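Side-chain contacts in iron transport multicopper oxidase FET3 (Saccharomyces cerevisiae, PDB 1ZPU), which oxidises ferrous to ferric iron with molecular oxygen, using four copper ions, so that the cell can import iron with high affinity: residues Ala334-Ile339 / His392-His397; Phe461-Glu466 / Gln471-Val476. All coordinates share one frame; numbering follows the deposited sequence.

Interaction 1. Residues Ala334-Ile339 / His392-His397. With CU1 (copper (I) ion), chain B; CU1 (copper (I) ion), chain C; CU1 (copper (I) ion), chain D; NAG (2-acetamido-2-deoxy-beta-D-glucopyranose), chain E.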
loop_
_atom_site.group_PDB
_atom_site.type_symbol
_atom_site.label_atom_id
_atom_site.label_comp_id
_atom_site.label_asym_id
_atom_site.label_seq_id
_atom_site.Cartn_x
_atom_site.Cartn_y
_atom_site.Cartn_z
ATOM N N ALA A 334 10.236 6.760 12.861
ATOM C CA ALA A 334 10.882 6.212 11.674
ATOM C C ALA A 334 11.421 7.335 10.794
ATOM O O ALA A 334 10.791 8.386 10.663
ATOM C CB ALA A 334 9.919 5.379 10.912
ATOM N N PHE A 335 12.583 7.106 10.187
ATOM C CA PHE A 335 13.277 8.158 9.458
ATOM C C PHE A 335 13.659 7.787 8.025
ATOM O O PHE A 335 14.136 6.687 7.762
ATOM C CB PHE A 335 14.544 8.569 10.212
ATOM C CG PHE A 335 14.289 9.169 11.558
ATOM C CD1 PHE A 335 14.091 8.360 12.677
ATOM C CD2 PHE A 335 14.280 10.547 11.723
ATOM C CE1 PHE A 335 13.867 8.916 13.930
ATOM C CE2 PHE A 335 14.058 11.105 12.979
ATOM C CZ PHE A 335 13.853 10.286 14.076
ATOM N N PHE A 336 13.433 8.718 7.106
ATOM C CA PHE A 336 14.121 8.712 5.828
ATOM C C PHE A 336 15.261 9.714 5.989
ATOM O O PHE A 336 15.014 10.895 6.248
ATOM C CB PHE A 336 13.191 9.118 4.674
ATOM C CG PHE A 336 12.452 7.958 4.018
ATOM C CD1 PHE A 336 11.120 8.103 3.631
ATOM C CD2 PHE A 336 13.087 6.737 3.775
ATOM C CE1 PHE A 336 10.427 7.054 3.018
ATOM C CE2 PHE A 336 12.406 5.673 3.160
ATOM C CZ PHE A 336 11.074 5.833 2.781
ATOM N N ASN A 337 16.501 9.241 5.855
ATOM C CA ASN A 337 17.681 10.011 6.258
ATOM C C ASN A 337 17.494 10.536 7.671
ATOM O O ASN A 337 17.346 9.741 8.600
ATOM C CB ASN A 337 17.988 11.141 5.276
ATOM C CG ASN A 337 18.274 10.630 3.874
ATOM O OD1 ASN A 337 18.873 9.561 3.698
ATOM N ND2 ASN A 337 17.841 11.390 2.866
ATOM N N ASN A 338 17.456 11.854 7.835
ATOM C CA ASN A 338 17.280 12.429 9.165
ATOM C C ASN A 338 15.911 13.064 9.395
ATOM O O ASN A 338 15.754 13.902 10.285
ATOM C CB ASN A 338 18.399 13.426 9.472
ATOM C CG ASN A 338 18.386 14.642 8.545
ATOM O OD1 ASN A 338 17.689 14.664 7.520
ATOM N ND2 ASN A 338 19.193 15.653 8.897
ATOM N N ILE A 339 14.921 12.644 8.606
ATOM C CA ILE A 339 13.579 13.240 8.630
ATOM C C ILE A 339 12.474 12.212 8.895
ATOM O O ILE A 339 12.414 11.173 8.235
ATOM C CB ILE A 339 13.292 14.009 7.304
ATOM C CG1 ILE A 339 14.308 15.146 7.121
ATOM C CG2 ILE A 339 11.867 14.559 7.269
ATOM C CD1 ILE A 339 14.234 15.850 5.785
ATOM N N HIS A 392 10.486 -4.144 4.996
ATOM C CA HIS A 392 9.496 -3.099 4.776
ATOM C C HIS A 392 9.031 -3.119 3.336
ATOM O O HIS A 392 9.852 -3.154 2.404
ATOM C CB HIS A 392 10.077 -1.731 5.054
ATOM C CG HIS A 392 10.775 -1.626 6.365
ATOM N ND1 HIS A 392 10.202 -1.030 7.464
ATOM C CD2 HIS A 392 12.001 -2.039 6.756
ATOM C CE1 HIS A 392 11.046 -1.078 8.477
ATOM N NE2 HIS A 392 12.148 -1.682 8.071
ATOM N N PRO A 393 7.711 -3.086 3.133
ATOM C CA PRO A 393 7.184 -2.931 1.797
ATOM C C PRO A 393 6.922 -1.444 1.489
ATOM O O PRO A 393 6.000 -0.846 2.025
ATOM C CB PRO A 393 5.890 -3.730 1.863
ATOM C CG PRO A 393 5.476 -3.671 3.309
ATOM C CD PRO A 393 6.636 -3.192 4.127
ATOM N N PHE A 394 7.751 -0.849 0.653
ATOM C CA PHE A 394 7.555 0.530 0.275
ATOM C C PHE A 394 6.701 0.623 -0.960
ATOM O O PHE A 394 6.803 -0.204 -1.867
ATOM C CB PHE A 394 8.886 1.251 0.077
ATOM C CG PHE A 394 9.634 1.460 1.351
ATOM C CD1 PHE A 394 10.582 0.540 1.773
ATOM C CD2 PHE A 394 9.357 2.556 2.160
ATOM C CE1 PHE A 394 11.254 0.719 2.974
ATOM C CE2 PHE A 394 10.041 2.737 3.365
ATOM C CZ PHE A 394 10.995 1.816 3.761
ATOM N N HIS A 395 5.846 1.638 -0.973
ATOM C CA HIS A 395 4.907 1.822 -2.040
ATOM C C HIS A 395 4.998 3.253 -2.567
ATOM O O HIS A 395 5.241 4.200 -1.795
ATOM C CB HIS A 395 3.502 1.455 -1.567
ATOM C CG HIS A 395 2.411 2.025 -2.417
ATOM N ND1 HIS A 395 2.222 1.657 -3.732
ATOM C CD2 HIS A 395 1.476 2.964 -2.149
ATOM C CE1 HIS A 395 1.210 2.335 -4.231
ATOM N NE2 HIS A 395 0.738 3.134 -3.291
ATOM N N LEU A 396 4.822 3.389 -3.887
ATOM C CA LEU A 396 4.924 4.669 -4.564
ATOM C C LEU A 396 3.625 5.025 -5.253
ATOM O O LEU A 396 3.161 4.286 -6.121
ATOM C CB LEU A 396 6.059 4.638 -5.587
ATOM C CG LEU A 396 6.295 5.867 -6.485
ATOM C CD1 LEU A 396 6.776 7.106 -5.705
ATOM C CD2 LEU A 396 7.279 5.506 -7.602
ATOM N N HIS A 397 3.040 6.161 -4.874
ATOM C CA HIS A 397 1.810 6.643 -5.505
ATOM C C HIS A 397 2.103 7.143 -6.918
ATOM O O HIS A 397 3.224 7.578 -7.202
ATOM C CB HIS A 397 1.203 7.775 -4.697
ATOM C CG HIS A 397 0.557 7.340 -3.422
ATOM N ND1 HIS A 397 -0.736 7.683 -3.095
ATOM C CD2 HIS A 397 1.027 6.608 -2.383
ATOM C CE1 HIS A 397 -1.033 7.179 -1.912
ATOM N NE2 HIS A 397 0.018 6.521 -1.458
HETATM CU CU CU1 B . -1.146 3.934 -3.421
HETATM CU CU CU1 C . 8.229 -0.401 7.424
HETATM CU CU CU1 D . -0.007 5.855 0.572
HETATM C C1 NAG E . 18.614 16.959 8.702
HETATM C C2 NAG E . 17.974 18.112 9.474
HETATM C C3 NAG E . 18.347 19.478 8.869
HETATM C C4 NAG E . 19.673 19.466 8.108
HETATM C C5 NAG E . 19.716 18.345 7.063
HETATM C C6 NAG E . 21.095 17.700 6.923
HETATM C C7 NAG E . 15.685 18.501 10.287
HETATM C C8 NAG E . 15.099 19.844 9.911
HETATM N N2 NAG E . 16.533 17.921 9.435
HETATM O O3 NAG E . 18.389 20.472 9.874
HETATM O O4 NAG E . 19.827 20.704 7.458
HETATM O O5 NAG E . 18.748 17.341 7.345
HETATM O O6 NAG E . 22.067 18.706 6.756
HETATM O O7 NAG E . 15.376 17.966 11.348
#

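Interaction 2. Residues Phe461-Glu466 / Gln471-Val476. With CU1 (copper (I) ion), chain C; CU1 (copper (I) ion), chain D; CU1 (copper (I) ion), chain F.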
loop_
_atom_site.group_PDB
_atom_site.type_symbol
_atom_site.label_atom_id
_atom_site.label_comp_id
_atom_site.label_asym_id
_atom_site.label_seq_id
_atom_site.Cartn_x
_atom_site.Cartn_y
_atom_site.Cartn_z
ATOM N N PHE A 461 5.676 8.605 -1.111
ATOM C CA PHE A 461 6.523 7.416 -1.106
ATOM C C PHE A 461 6.787 6.988 0.332
ATOM O O PHE A 461 7.466 7.702 1.074
ATOM C CB PHE A 461 7.841 7.651 -1.839
ATOM C CG PHE A 461 8.745 6.461 -1.828
ATOM C CD1 PHE A 461 8.508 5.390 -2.679
ATOM C CD2 PHE A 461 9.822 6.399 -0.947
ATOM C CE1 PHE A 461 9.338 4.283 -2.666
ATOM C CE2 PHE A 461 10.657 5.283 -0.919
ATOM C CZ PHE A 461 10.410 4.224 -1.788
ATOM N N HIS A 462 6.254 5.831 0.719
ATOM C CA HIS A 462 6.293 5.416 2.114
ATOM C C HIS A 462 6.236 3.920 2.298
ATOM O O HIS A 462 5.889 3.178 1.376
ATOM C CB HIS A 462 5.114 6.015 2.869
ATOM C CG HIS A 462 3.789 5.499 2.410
ATOM N ND1 HIS A 462 3.182 4.399 2.977
ATOM C CD2 HIS A 462 2.959 5.926 1.431
ATOM C CE1 HIS A 462 2.037 4.165 2.360
ATOM N NE2 HIS A 462 1.880 5.074 1.415
ATOM N N CYS A 463 6.537 3.496 3.518
ATOM C CA CYS A 463 6.298 2.134 3.942
ATOM C C CYS A 463 4.803 1.920 4.172
ATOM O O CYS A 463 4.119 2.738 4.795
ATOM C CB CYS A 463 7.076 1.848 5.213
ATOM S SG CYS A 463 6.922 0.157 5.755
ATOM N N HIS A 464 4.292 0.814 3.661
ATOM C CA HIS A 464 2.875 0.521 3.754
ATOM C C HIS A 464 2.486 -0.217 5.041
ATOM O O HIS A 464 1.333 -0.597 5.212
ATOM C CB HIS A 464 2.411 -0.243 2.528
ATOM C CG HIS A 464 1.021 0.101 2.117
ATOM N ND1 HIS A 464 -0.087 -0.297 2.836
ATOM C CD2 HIS A 464 0.553 0.832 1.076
ATOM C CE1 HIS A 464 -1.178 0.168 2.247
ATOM N NE2 HIS A 464 -0.817 0.852 1.173
ATOM N N ILE A 465 3.439 -0.415 5.944
ATOM C CA ILE A 465 3.119 -0.950 7.245
ATOM C C ILE A 465 2.576 0.202 8.049
ATOM O O ILE A 465 3.291 1.154 8.346
ATOM C CB ILE A 465 4.345 -1.531 7.961
ATOM C CG1 ILE A 465 4.756 -2.873 7.332
ATOM C CG2 ILE A 465 4.056 -1.685 9.478
ATOM C CD1 ILE A 465 6.123 -3.374 7.775
ATOM N N GLU A 466 1.304 0.109 8.401
ATOM C CA GLU A 466 0.588 1.210 9.011
ATOM C C GLU A 466 1.288 1.809 10.224
ATOM O O GLU A 466 1.299 3.035 10.409
ATOM C CB GLU A 466 -0.820 0.747 9.343
ATOM C CG GLU A 466 -1.756 0.868 8.141
ATOM C CD GLU A 466 -2.161 2.328 7.868
ATOM O OE1 GLU A 466 -2.928 2.891 8.702
ATOM O OE2 GLU A 466 -1.708 2.899 6.832
ATOM N N GLN A 471 4.787 6.155 12.396
ATOM C CA GLN A 471 6.102 6.574 12.867
ATOM C C GLN A 471 6.759 7.593 11.933
ATOM O O GLN A 471 7.852 8.080 12.212
ATOM C CB GLN A 471 6.991 5.357 13.030
ATOM C CG GLN A 471 6.698 4.515 14.246
ATOM C CD GLN A 471 7.665 3.358 14.357
ATOM O OE1 GLN A 471 7.435 2.283 13.788
ATOM N NE2 GLN A 471 8.772 3.572 15.071
ATOM N N GLY A 472 6.093 7.898 10.819
ATOM C CA GLY A 472 6.563 8.889 9.841
ATOM C C GLY A 472 7.514 8.445 8.729
ATOM O O GLY A 472 8.287 9.263 8.234
ATOM N N LEU A 473 7.450 7.173 8.311
ATOM C CA LEU A 473 8.337 6.652 7.271
ATOM C C LEU A 473 7.778 6.993 5.908
ATOM O O LEU A 473 7.273 6.115 5.207
ATOM C CB LEU A 473 8.469 5.133 7.364
ATOM C CG LEU A 473 9.876 4.519 7.300
ATOM C CD1 LEU A 473 9.834 3.036 6.959
ATOM C CD2 LEU A 473 10.847 5.261 6.381
ATOM N N GLY A 474 7.865 8.263 5.527
ATOM C CA GLY A 474 7.353 8.706 4.237
ATOM C C GLY A 474 7.983 9.981 3.730
ATOM O O GLY A 474 8.504 10.779 4.509
ATOM N N LEU A 475 7.938 10.160 2.417
ATOM C CA LEU A 475 8.439 11.368 1.770
ATOM C C LEU A 475 7.543 11.754 0.601
ATOM O O LEU A 475 6.798 10.919 0.087
ATOM C CB LEU A 475 9.888 11.204 1.313
ATOM C CG LEU A 475 10.290 10.103 0.346
ATOM C CD1 LEU A 475 9.899 10.465 -1.058
ATOM C CD2 LEU A 475 11.783 9.976 0.429
ATOM N N VAL A 476 7.620 13.015 0.183
ATOM C CA VAL A 476 6.683 13.550 -0.795
ATOM C C VAL A 476 7.374 13.939 -2.103
ATOM O O VAL A 476 8.361 14.684 -2.107
ATOM C CB VAL A 476 5.914 14.760 -0.222
ATOM C CG1 VAL A 476 4.944 15.322 -1.249
ATOM C CG2 VAL A 476 5.191 14.377 1.051
HETATM CU CU CU1 C . 8.229 -0.401 7.424
HETATM CU CU CU1 D . -0.007 5.855 0.572
HETATM CU CU CU1 F . -2.253 1.379 -0.448
#

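Interaction 1. Residues Ala334-Ile339 / His392-His397
The rings of Phe336 and Phe394 meet at a single patch, the CZ corner of Phe336 set against CE2 of Phe394 at 3.3 Å. The side chains approach from opposite directions, and the rings are inclined at 36° with their centroids 5.5 Å apart, so the pair is neither a parallel stack nor a T-shaped one. Phe336 CE2 follows at 3.8 Å from Phe394 CE2. In Phe394, CG lies anti to the carbonyl carbon (chi1 -69°), which carries the ring away from its strand and towards Phe336. The side chains of Val322 and Leu384 each touch both phenylalanines, which are buried. Strand 332-336 edges one sheet and strand 392-396 belongs to the other sheet of the third cupredoxin domain, so this is a contact across the interior of a beta sandwich. Beyond Phe336 the chain reverses in a type II' turn to Ile339, closed by reciprocal backbone bonds between Phe336 and Ile339, and the packing gives way to a partly exposed corner. There Asn338 ND2 is bonded covalently to C1 of an N-acetylglucosamine at 1.4 Å. Segment 392-397, by contrast, stays buried throughout and supplies metal ligands: His392 ND1 binds the type 1 copper at 2.1 Å, His395 NE2 the type 2 copper, and His397 NE2 one of the type 3 pair at 2.1 Å. The type 2 copper also sits over the centre of one face of the His397 ring, while Asp73 holds ND1 of that ring by a hydrogen bond.

Interaction 2. Residues Phe461-Glu466 / Gln471-Val476
Cys463 and Leu473 meet beside the type 1 copper, the cysteine CB lying 3.5 Å from Leu473 CD1. With SG anti to the backbone N (chi1 -176°), the thiolate reaches the copper at 2.2 Å, and His392 and His468 are the other ligands. Leu473 CD1 stands 3.8 Å from the same ion and, as a methyl carbon, offers it no donor atom, consistent with the non-coordinating axial residue found in many multicopper oxidases. The sulfur also accepts a long bond from Ile465 N (3.5 Å). Flanking the cysteine, His462 and His464 each bind a different type 3 copper through NE2, which makes this the His-Cys-His segment through which, in this family, electrons pass from type 1 copper to the trinuclear cluster. His462 ND1 donates to Cys463 O at 2.6 Å, the acceptor lying in the ring plane but the donor well above the carbonyl plane; the bond ties ligands of the two sites together and fixes the turn of the imidazole. Strands 457-463 and 474-479 of the cupredoxin domain run antiparallel here, with Leu473 O receiving Cys463 N and a reciprocal pair of bonds joining Phe461 to Leu475. Helix 466-470 links the strands, ending in a Schellman motif at Gly472. Further from the metals, Leu475 lies alongside Phe461, its CD1 3.6 Å from Phe461 CB and its CG at the ring edge. Were Leu475 an alanine, CG and both methyls would be gone, which would probably open a gap beside Phe461 CB and leave the ring freer to turn. Leu475 also packs on Phe336 and Val320.

Interactions 1 and 2 have centres about 5 Å apart, and both segments of interaction 1 precede those of interaction 2 in the sequence. Strands 392-396, 457-463 and 474-479 are consecutive neighbours in one sheet of the third cupredoxin domain; strand 332-336 lies at the edge of the facing sheet. His395 N probably donates to His462 O and Ala334 N to Gln471 O, each at 2.8 Å, while Phe394 CD2 packs 3.3 Å from Cys463 N. Interaction 1 thus spans the sandwich, whereas interaction 2 follows neighbouring strands within a sheet. Both supply ligands to the type 1 copper and to one type 3 copper, so the neighbouring strands and the residues just beyond them probably help to set the spacing of the two sites.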